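Local coordinates for Sca-family protein (Rickettsia rickettsii, PDB 4LQ8), which is a 120 kDa antigen with a probable role in cell adhesion, this chain being the N-terminal head part of the longer protein, at residues Leu81-Leu89 / Gln100-Glu108; Val185-Leu196 / Leu230-Met241. All coordinates share one frame; numbering follows the deposited sequence. Where two conformers were deposited one is given.

Contact 1 of 2, residues Leu81-Leu89 / Gln100-Glu108; sequences LIEQILKDL and QKRKEIEEE
Ile105 presses into a hole formed by Ile82, Ile85, Leu86 and Leu89, a knob-into-hole fit between the two helices of an antiparallel helical hairpin. The segments 81-89 and 100-108 run at 157° to each other, their axes 10.2 Å apart at the closest. From CB of Ile105 the side chain forks. Ile105 CG2, anti to the backbone N, touches Ile82 CG2 at 3.7 Å, the two side chains lying alongside and pointing opposite ways. The other branch leaves through CG1, which lies anti to the carbonyl carbon (chi1 -67°), and brings Ile105 CD1 to Ile85 CG2, also at 3.7 Å. Leu86 CD2 bridges the two prongs, 4.0 Å from both CG2 and CD1 of Ile105. Towards the start of segment 100-108, Leu89 lies across the stem of Lys101 at about a right angle, and its CD1 comes within 3.6 Å of Arg102 N. Phe118 of helix 116-120 also touches Ile82 and Ile105. The more open margin is polar. The extended Arg102 passes Leu86 CD2 with its CG, and a water at its guanidinium edge, 2.9 Å from NH1, donates to Leu86 O at 2.8 Å. Glu106 OE2 lies above the guanidinium plane, offset from its middle, a long pairing of charges alone; its OE1 is salt-bridged to Lys109. Since the segments share no direct hydrogen bond, their cohesion probably rests mainly on aliphatic packing, with one water-mediated link at the solvent-facing margin.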
# COMPACT_ATOMS: atom_id res chain seq x y z
N LEU A 81 -1.28 -6.79 14.05
CA LEU A 81 -1.26 -8.18 13.56
C LEU A 81 -0.60 -9.13 14.58
O LEU A 81 -1.16 -10.17 14.88
CB LEU A 81 -0.56 -8.25 12.20
CG LEU A 81 -0.30 -9.63 11.58
CD1 LEU A 81 -1.58 -10.46 11.44
CD2 LEU A 81 0.36 -9.46 10.21
N ILE A 82 0.57 -8.75 15.10
CA ILE A 82 1.28 -9.55 16.11
C ILE A 82 0.43 -9.72 17.38
O ILE A 82 0.35 -10.84 17.90
CB ILE A 82 2.70 -8.97 16.40
CG1 ILE A 82 3.64 -9.18 15.16
CG2 ILE A 82 3.31 -9.52 17.70
CD1 ILE A 82 3.88 -10.60 14.75
N GLU A 83 -0.24 -8.64 17.84
CA GLU A 83 -1.14 -8.67 18.99
C GLU A 83 -2.23 -9.71 18.77
O GLU A 83 -2.50 -10.51 19.67
CB GLU A 83 -1.76 -7.30 19.26
CG GLU A 83 -0.86 -6.40 20.08
CD GLU A 83 -0.52 -6.96 21.44
OE1 GLU A 83 -1.45 -7.41 22.15
OE2 GLU A 83 0.69 -7.05 21.75
N GLN A 84 -2.82 -9.74 17.54
CA GLN A 84 -3.86 -10.70 17.18
C GLN A 84 -3.30 -12.13 17.19
O GLN A 84 -3.96 -13.01 17.72
CB GLN A 84 -4.54 -10.35 15.84
CG GLN A 84 -5.73 -11.28 15.52
CD GLN A 84 -6.88 -11.15 16.49
OE1 GLN A 84 -7.47 -10.08 16.63
NE2 GLN A 84 -7.22 -12.23 17.18
N ILE A 85 -2.08 -12.34 16.63
CA ILE A 85 -1.44 -13.66 16.62
C ILE A 85 -1.24 -14.12 18.07
O ILE A 85 -1.59 -15.25 18.40
CB ILE A 85 -0.11 -13.67 15.80
CG1 ILE A 85 -0.36 -13.38 14.30
CG2 ILE A 85 0.63 -15.03 16.00
CD1 ILE A 85 0.90 -13.13 13.41
N LEU A 86 -0.72 -13.22 18.95
CA LEU A 86 -0.51 -13.55 20.38
C LEU A 86 -1.81 -13.94 21.06
O LEU A 86 -1.81 -14.87 21.87
CB LEU A 86 0.21 -12.44 21.15
CG LEU A 86 1.68 -12.16 20.73
CD1 LEU A 86 2.23 -10.94 21.48
CD2 LEU A 86 2.60 -13.37 20.96
N LYS A 87 -2.93 -13.25 20.72
CA LYS A 87 -4.24 -13.61 21.28
C LYS A 87 -4.67 -14.98 20.75
O LYS A 87 -5.14 -15.80 21.52
CB LYS A 87 -5.31 -12.55 20.95
CG LYS A 87 -5.18 -11.25 21.74
CD LYS A 87 -6.27 -10.27 21.35
CE LYS A 87 -5.88 -9.38 20.20
NZ LYS A 87 -6.96 -8.42 19.88
N ASP A 88 -4.52 -15.21 19.43
CA ASP A 88 -4.88 -16.48 18.79
C ASP A 88 -4.14 -17.67 19.41
O ASP A 88 -4.74 -18.74 19.55
CB ASP A 88 -4.64 -16.43 17.28
CG ASP A 88 -5.58 -15.54 16.48
OD1 ASP A 88 -6.52 -14.97 17.08
OD2 ASP A 88 -5.42 -15.47 15.24
N LEU A 89 -2.88 -17.48 19.82
CA LEU A 89 -2.03 -18.50 20.44
C LEU A 89 -2.64 -19.04 21.75
O LEU A 89 -2.42 -20.21 22.08
CB LEU A 89 -0.59 -17.99 20.69
CG LEU A 89 0.31 -17.75 19.47
CD1 LEU A 89 1.66 -17.23 19.92
CD2 LEU A 89 0.47 -19.01 18.60
N GLN A 100 5.92 -22.14 22.38
CA GLN A 100 7.11 -22.03 21.53
C GLN A 100 7.00 -20.81 20.60
O GLN A 100 7.92 -20.00 20.52
CB GLN A 100 7.37 -23.31 20.73
CG GLN A 100 8.53 -23.16 19.75
CD GLN A 100 8.96 -24.50 19.23
OE1 GLN A 100 9.55 -25.30 19.94
NE2 GLN A 100 8.60 -24.78 18.00
N LYS A 101 5.85 -20.69 19.92
CA LYS A 101 5.58 -19.59 19.01
C LYS A 101 5.62 -18.24 19.72
O LYS A 101 6.21 -17.30 19.18
CB LYS A 101 4.27 -19.80 18.22
CG LYS A 101 4.04 -18.79 17.07
CD LYS A 101 5.15 -18.75 15.98
CE LYS A 101 5.33 -20.08 15.28
NZ LYS A 101 6.58 -20.09 14.47
N ARG A 102 5.04 -18.15 20.93
CA ARG A 102 5.03 -16.92 21.74
C ARG A 102 6.46 -16.48 22.05
O ARG A 102 6.78 -15.30 21.87
CB ARG A 102 4.23 -17.11 23.05
CG ARG A 102 4.12 -15.82 23.84
CD ARG A 102 3.47 -15.95 25.22
NE ARG A 102 3.64 -14.70 25.98
CZ ARG A 102 2.87 -13.62 25.87
NH1 ARG A 102 1.82 -13.61 25.06
NH2 ARG A 102 3.13 -12.54 26.60
N LYS A 103 7.32 -17.41 22.53
CA LYS A 103 8.72 -17.14 22.86
C LYS A 103 9.48 -16.67 21.61
O LYS A 103 10.23 -15.70 21.73
CB LYS A 103 9.41 -18.35 23.52
N GLU A 104 9.22 -17.29 20.42
CA GLU A 104 9.85 -16.89 19.16
C GLU A 104 9.51 -15.44 18.81
O GLU A 104 10.39 -14.69 18.41
CB GLU A 104 9.41 -17.79 18.00
CG GLU A 104 10.10 -19.14 17.94
CD GLU A 104 9.52 -20.07 16.90
OE1 GLU A 104 8.90 -19.57 15.92
OE2 GLU A 104 9.71 -21.30 17.04
N ILE A 105 8.22 -15.06 18.93
CA ILE A 105 7.75 -13.70 18.62
C ILE A 105 8.40 -12.70 19.58
O ILE A 105 8.98 -11.72 19.13
CB ILE A 105 6.19 -13.64 18.61
CG1 ILE A 105 5.61 -14.45 17.44
CG2 ILE A 105 5.66 -12.16 18.64
CD1 ILE A 105 4.04 -14.68 17.43
N GLU A 106 8.35 -12.98 20.90
CA GLU A 106 8.90 -12.10 21.94
C GLU A 106 10.39 -11.89 21.82
O GLU A 106 10.83 -10.76 21.99
CB GLU A 106 8.54 -12.57 23.36
CG GLU A 106 7.04 -12.55 23.67
CD GLU A 106 6.27 -11.25 23.57
OE1 GLU A 106 6.88 -10.15 23.57
OE2 GLU A 106 5.03 -11.33 23.52
N GLU A 107 11.15 -12.96 21.52
CA GLU A 107 12.60 -12.91 21.35
C GLU A 107 12.97 -12.10 20.12
O GLU A 107 13.86 -11.25 20.18
CB GLU A 107 13.19 -14.33 21.26
CG GLU A 107 13.39 -14.95 22.63
CD GLU A 107 13.83 -16.40 22.67
OE1 GLU A 107 14.06 -17.00 21.59
OE2 GLU A 107 13.94 -16.95 23.79
N GLU A 108 12.26 -12.32 19.02
CA GLU A 108 12.52 -11.56 17.80
C GLU A 108 12.17 -10.05 17.93
O GLU A 108 12.93 -9.20 17.43
CB GLU A 108 11.83 -12.18 16.61
CG GLU A 108 12.49 -11.69 15.35
CD GLU A 108 11.90 -12.21 14.07
OE1 GLU A 108 11.62 -13.43 13.99
OE2 GLU A 108 11.78 -11.41 13.13
O HOH W 1 0.18 -15.55 23.70

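Contact 2 of 2, residues Val185-Leu196 / Leu230-Met241; sequences VKNDAGDELCTL and LDQADGSMHLSM
Asn187 and Ala233 meet where a beta hairpin, strands 180-186 and 192-201, packs against the loop leading into strand 236-245 of the neighbouring sheet. A type I turn from Asn187 to Gly190 and a classic beta bulge, Leu193 and Cys194 facing Val185, shape the hairpin. Farther along, strands 194-196 and 236-241 lie face to face at 9°, their axes 11.2 Å apart, as in a sandwich of two sheets.

The polar links gather at the loop end. Asn187 ND2 donates to Asp234 O at 2.9 Å, nearly straight (166°) and in the plane of both groups. CG of Asn187 sits between its backbone N and carbonyl carbon (chi1 67°), and while ND2 reaches across, OD1 receives Asp191 N inside the hairpin. Ala233 N gives a second direct bond to Glu192 O, 3.0 Å long. One water donates to Leu193 O and Ala233 O and accepts from Gln232 N, tying the bulge to the loop.

Apolar contacts line the interface between the sheets. Leu193 CD2 meets Met237 CB at 3.8 Å, the two side chains lying alongside and running opposite ways. Met237 runs extended as far as SD, which touches Val185 CG1 at 3.5 Å and, at roughly a right angle to that direction, Cys194 SG at 3.6 Å. Leu230 CD2 touches Cys194 CB, and Tyr263 of strand 258-265 adjoins Met237 and Leu239. Leu196 and Leu239 reach tip to tip, CD1 to CD1 at 3.8 Å, with Met241 CE 3.9 Å from that same Leu196 CD1.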
# COMPACT_ATOMS: atom_id res chain seq x y z
N VAL A 185 6.32 13.91 -13.83
CA VAL A 185 6.82 14.22 -12.49
C VAL A 185 8.18 14.93 -12.67
O VAL A 185 9.12 14.32 -13.16
CB VAL A 185 6.87 12.97 -11.59
CG1 VAL A 185 7.54 13.28 -10.26
CG2 VAL A 185 5.47 12.39 -11.37
N LYS A 186 8.25 16.21 -12.32
CA LYS A 186 9.45 17.02 -12.50
C LYS A 186 10.09 17.47 -11.19
O LYS A 186 9.36 17.84 -10.27
CB LYS A 186 9.13 18.23 -13.39
CG LYS A 186 8.90 17.89 -14.85
CD LYS A 186 8.65 19.12 -15.70
CE LYS A 186 8.51 18.76 -17.16
NZ LYS A 186 8.38 19.96 -18.03
N ASN A 187 11.44 17.48 -11.13
CA ASN A 187 12.15 17.97 -9.94
C ASN A 187 12.21 19.50 -9.88
O ASN A 187 11.71 20.18 -10.78
CB ASN A 187 13.55 17.34 -9.79
CG ASN A 187 14.60 17.69 -10.83
OD1 ASN A 187 14.54 18.70 -11.52
ND2 ASN A 187 15.62 16.85 -10.92
N ASP A 188 12.84 20.04 -8.82
CA ASP A 188 12.99 21.49 -8.55
C ASP A 188 13.60 22.26 -9.73
O ASP A 188 13.18 23.39 -10.00
CB ASP A 188 13.79 21.72 -7.26
CG ASP A 188 13.14 21.16 -5.99
OD1 ASP A 188 12.36 20.17 -6.09
OD2 ASP A 188 13.43 21.69 -4.89
N ALA A 189 14.54 21.62 -10.47
CA ALA A 189 15.19 22.19 -11.66
C ALA A 189 14.33 22.09 -12.93
O ALA A 189 14.72 22.61 -13.98
CB ALA A 189 16.53 21.51 -11.88
N GLY A 190 13.17 21.42 -12.83
CA GLY A 190 12.24 21.26 -13.95
C GLY A 190 12.54 20.08 -14.85
O GLY A 190 11.95 19.98 -15.93
N ASP A 191 13.44 19.17 -14.42
CA ASP A 191 13.78 17.97 -15.19
C ASP A 191 12.88 16.81 -14.78
O ASP A 191 12.56 16.66 -13.59
CB ASP A 191 15.26 17.59 -15.03
CG ASP A 191 16.23 18.65 -15.52
OD1 ASP A 191 16.19 18.97 -16.72
OD2 ASP A 191 17.03 19.13 -14.70
N GLU A 192 12.46 16.02 -15.76
CA GLU A 192 11.56 14.88 -15.56
C GLU A 192 12.22 13.70 -14.82
O GLU A 192 13.19 13.12 -15.31
CB GLU A 192 10.99 14.46 -16.93
CG GLU A 192 10.18 13.17 -16.93
CD GLU A 192 9.81 12.66 -18.31
OE1 GLU A 192 9.83 13.46 -19.27
OE2 GLU A 192 9.49 11.46 -18.42
N LEU A 193 11.65 13.33 -13.66
CA LEU A 193 12.07 12.18 -12.86
C LEU A 193 11.49 10.93 -13.54
O LEU A 193 12.19 9.92 -13.67
CB LEU A 193 11.53 12.28 -11.42
CG LEU A 193 12.51 12.69 -10.33
CD1 LEU A 193 12.87 14.11 -10.45
CD2 LEU A 193 11.91 12.50 -8.97
N CYS A 194 10.22 11.03 -14.00
CA CYS A 194 9.45 9.99 -14.69
C CYS A 194 8.12 10.59 -15.15
O CYS A 194 7.76 11.69 -14.72
CB CYS A 194 9.21 8.81 -13.76
SG CYS A 194 7.96 9.14 -12.49
N THR A 195 7.38 9.85 -15.98
CA THR A 195 6.03 10.18 -16.37
C THR A 195 5.19 8.99 -15.91
O THR A 195 5.59 7.85 -16.12
CB THR A 195 5.89 10.52 -17.86
OG1 THR A 195 6.81 11.57 -18.18
CG2 THR A 195 4.47 10.98 -18.23
N LEU A 196 4.08 9.26 -15.21
CA LEU A 196 3.23 8.18 -14.71
C LEU A 196 2.06 7.99 -15.65
O LEU A 196 1.44 8.97 -16.07
CB LEU A 196 2.72 8.47 -13.28
CG LEU A 196 3.80 8.63 -12.19
CD1 LEU A 196 3.20 9.23 -10.94
CD2 LEU A 196 4.47 7.30 -11.87
N LEU A 230 14.44 3.84 -12.02
CA LEU A 230 14.38 5.09 -12.76
C LEU A 230 15.76 5.46 -13.27
O LEU A 230 16.76 5.20 -12.58
CB LEU A 230 13.76 6.21 -11.89
CG LEU A 230 12.27 6.00 -11.53
CD1 LEU A 230 12.12 5.14 -10.26
CD2 LEU A 230 11.57 7.31 -11.34
N ASP A 231 15.82 5.99 -14.49
CA ASP A 231 17.08 6.36 -15.15
C ASP A 231 16.99 7.75 -15.80
O ASP A 231 17.64 7.99 -16.81
CB ASP A 231 17.49 5.27 -16.16
CG ASP A 231 16.53 5.00 -17.33
OD1 ASP A 231 15.40 5.56 -17.32
OD2 ASP A 231 16.89 4.22 -18.23
N GLN A 232 16.17 8.66 -15.24
CA GLN A 232 16.02 10.00 -15.81
C GLN A 232 16.66 11.05 -14.87
O GLN A 232 17.83 10.89 -14.54
CB GLN A 232 14.57 10.28 -16.19
CG GLN A 232 14.09 9.38 -17.33
CD GLN A 232 12.59 9.36 -17.42
OE1 GLN A 232 11.96 10.25 -17.98
NE2 GLN A 232 11.98 8.35 -16.82
N ALA A 233 15.93 12.11 -14.45
CA ALA A 233 16.49 13.13 -13.55
C ALA A 233 16.71 12.60 -12.14
O ALA A 233 16.08 11.63 -11.72
CB ALA A 233 15.58 14.35 -13.49
N ASP A 234 17.62 13.26 -11.41
CA ASP A 234 17.97 12.96 -10.03
C ASP A 234 16.87 13.44 -9.08
O ASP A 234 16.13 14.37 -9.42
CB ASP A 234 19.28 13.69 -9.66
CG ASP A 234 20.56 13.17 -10.31
OD1 ASP A 234 20.50 12.15 -11.03
OD2 ASP A 234 21.63 13.77 -10.07
N GLY A 235 16.79 12.82 -7.91
CA GLY A 235 15.86 13.24 -6.88
C GLY A 235 15.08 12.15 -6.17
O GLY A 235 15.35 10.95 -6.33
N SER A 236 14.11 12.58 -5.36
CA SER A 236 13.21 11.74 -4.58
C SER A 236 11.79 12.03 -5.02
O SER A 236 11.51 13.12 -5.53
CB SER A 236 13.35 12.04 -3.09
OG SER A 236 14.69 11.85 -2.67
N MET A 237 10.90 11.07 -4.79
CA MET A 237 9.51 11.18 -5.20
C MET A 237 8.64 10.32 -4.30
O MET A 237 8.97 9.17 -4.05
CB MET A 237 9.42 10.75 -6.68
CG MET A 237 8.03 10.60 -7.25
SD MET A 237 8.09 10.06 -8.98
CE MET A 237 8.57 8.38 -8.81
N HIS A 238 7.53 10.88 -3.81
CA HIS A 238 6.58 10.11 -3.00
C HIS A 238 5.21 10.25 -3.63
O HIS A 238 4.81 11.35 -4.00
CB HIS A 238 6.57 10.56 -1.53
CG HIS A 238 7.91 10.45 -0.89
ND1 HIS A 238 8.32 9.28 -0.26
CD2 HIS A 238 8.91 11.36 -0.81
CE1 HIS A 238 9.54 9.53 0.17
NE2 HIS A 238 9.93 10.76 -0.14
N LEU A 239 4.53 9.13 -3.81
CA LEU A 239 3.24 9.07 -4.47
C LEU A 239 2.20 8.51 -3.57
O LEU A 239 2.45 7.53 -2.87
CB LEU A 239 3.33 8.19 -5.72
CG LEU A 239 4.43 8.54 -6.75
CD1 LEU A 239 4.47 7.48 -7.84
CD2 LEU A 239 4.21 9.95 -7.35
N SER A 240 1.00 9.14 -3.57
CA SER A 240 -0.16 8.69 -2.78
C SER A 240 -1.34 8.63 -3.72
O SER A 240 -1.86 9.67 -4.09
CB SER A 240 -0.44 9.65 -1.62
OG SER A 240 0.56 9.58 -0.62
N MET A 241 -1.73 7.42 -4.13
CA MET A 241 -2.83 7.19 -5.06
C MET A 241 -4.04 6.67 -4.33
O MET A 241 -3.99 5.61 -3.70
CB MET A 241 -2.37 6.26 -6.22
CG MET A 241 -1.13 6.79 -6.98
SD MET A 241 -1.38 8.41 -7.80
CE MET A 241 0.21 8.63 -8.56
O HOH W 2 14.68 9.22 -12.76

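In the fold
Contacts 1 and 2 lie on opposite sides of the chain's centre, with their own centres about 41 Å apart and nearest atoms about 21 Å apart. They follow in series along the chain: the helical pair 64-90 and 95-111 of contact 1 is complete before contact 2 opens. The two share no helix or strand. Contact 1 belongs to a helical end, where helices 116-120, 125-132 and 135-155 add to the packing; contact 2 joins the six-stranded antiparallel sheet to the large mixed sheet. The head part of this antigen thus combines a helical region with a beta region, and both contacts are largely buried.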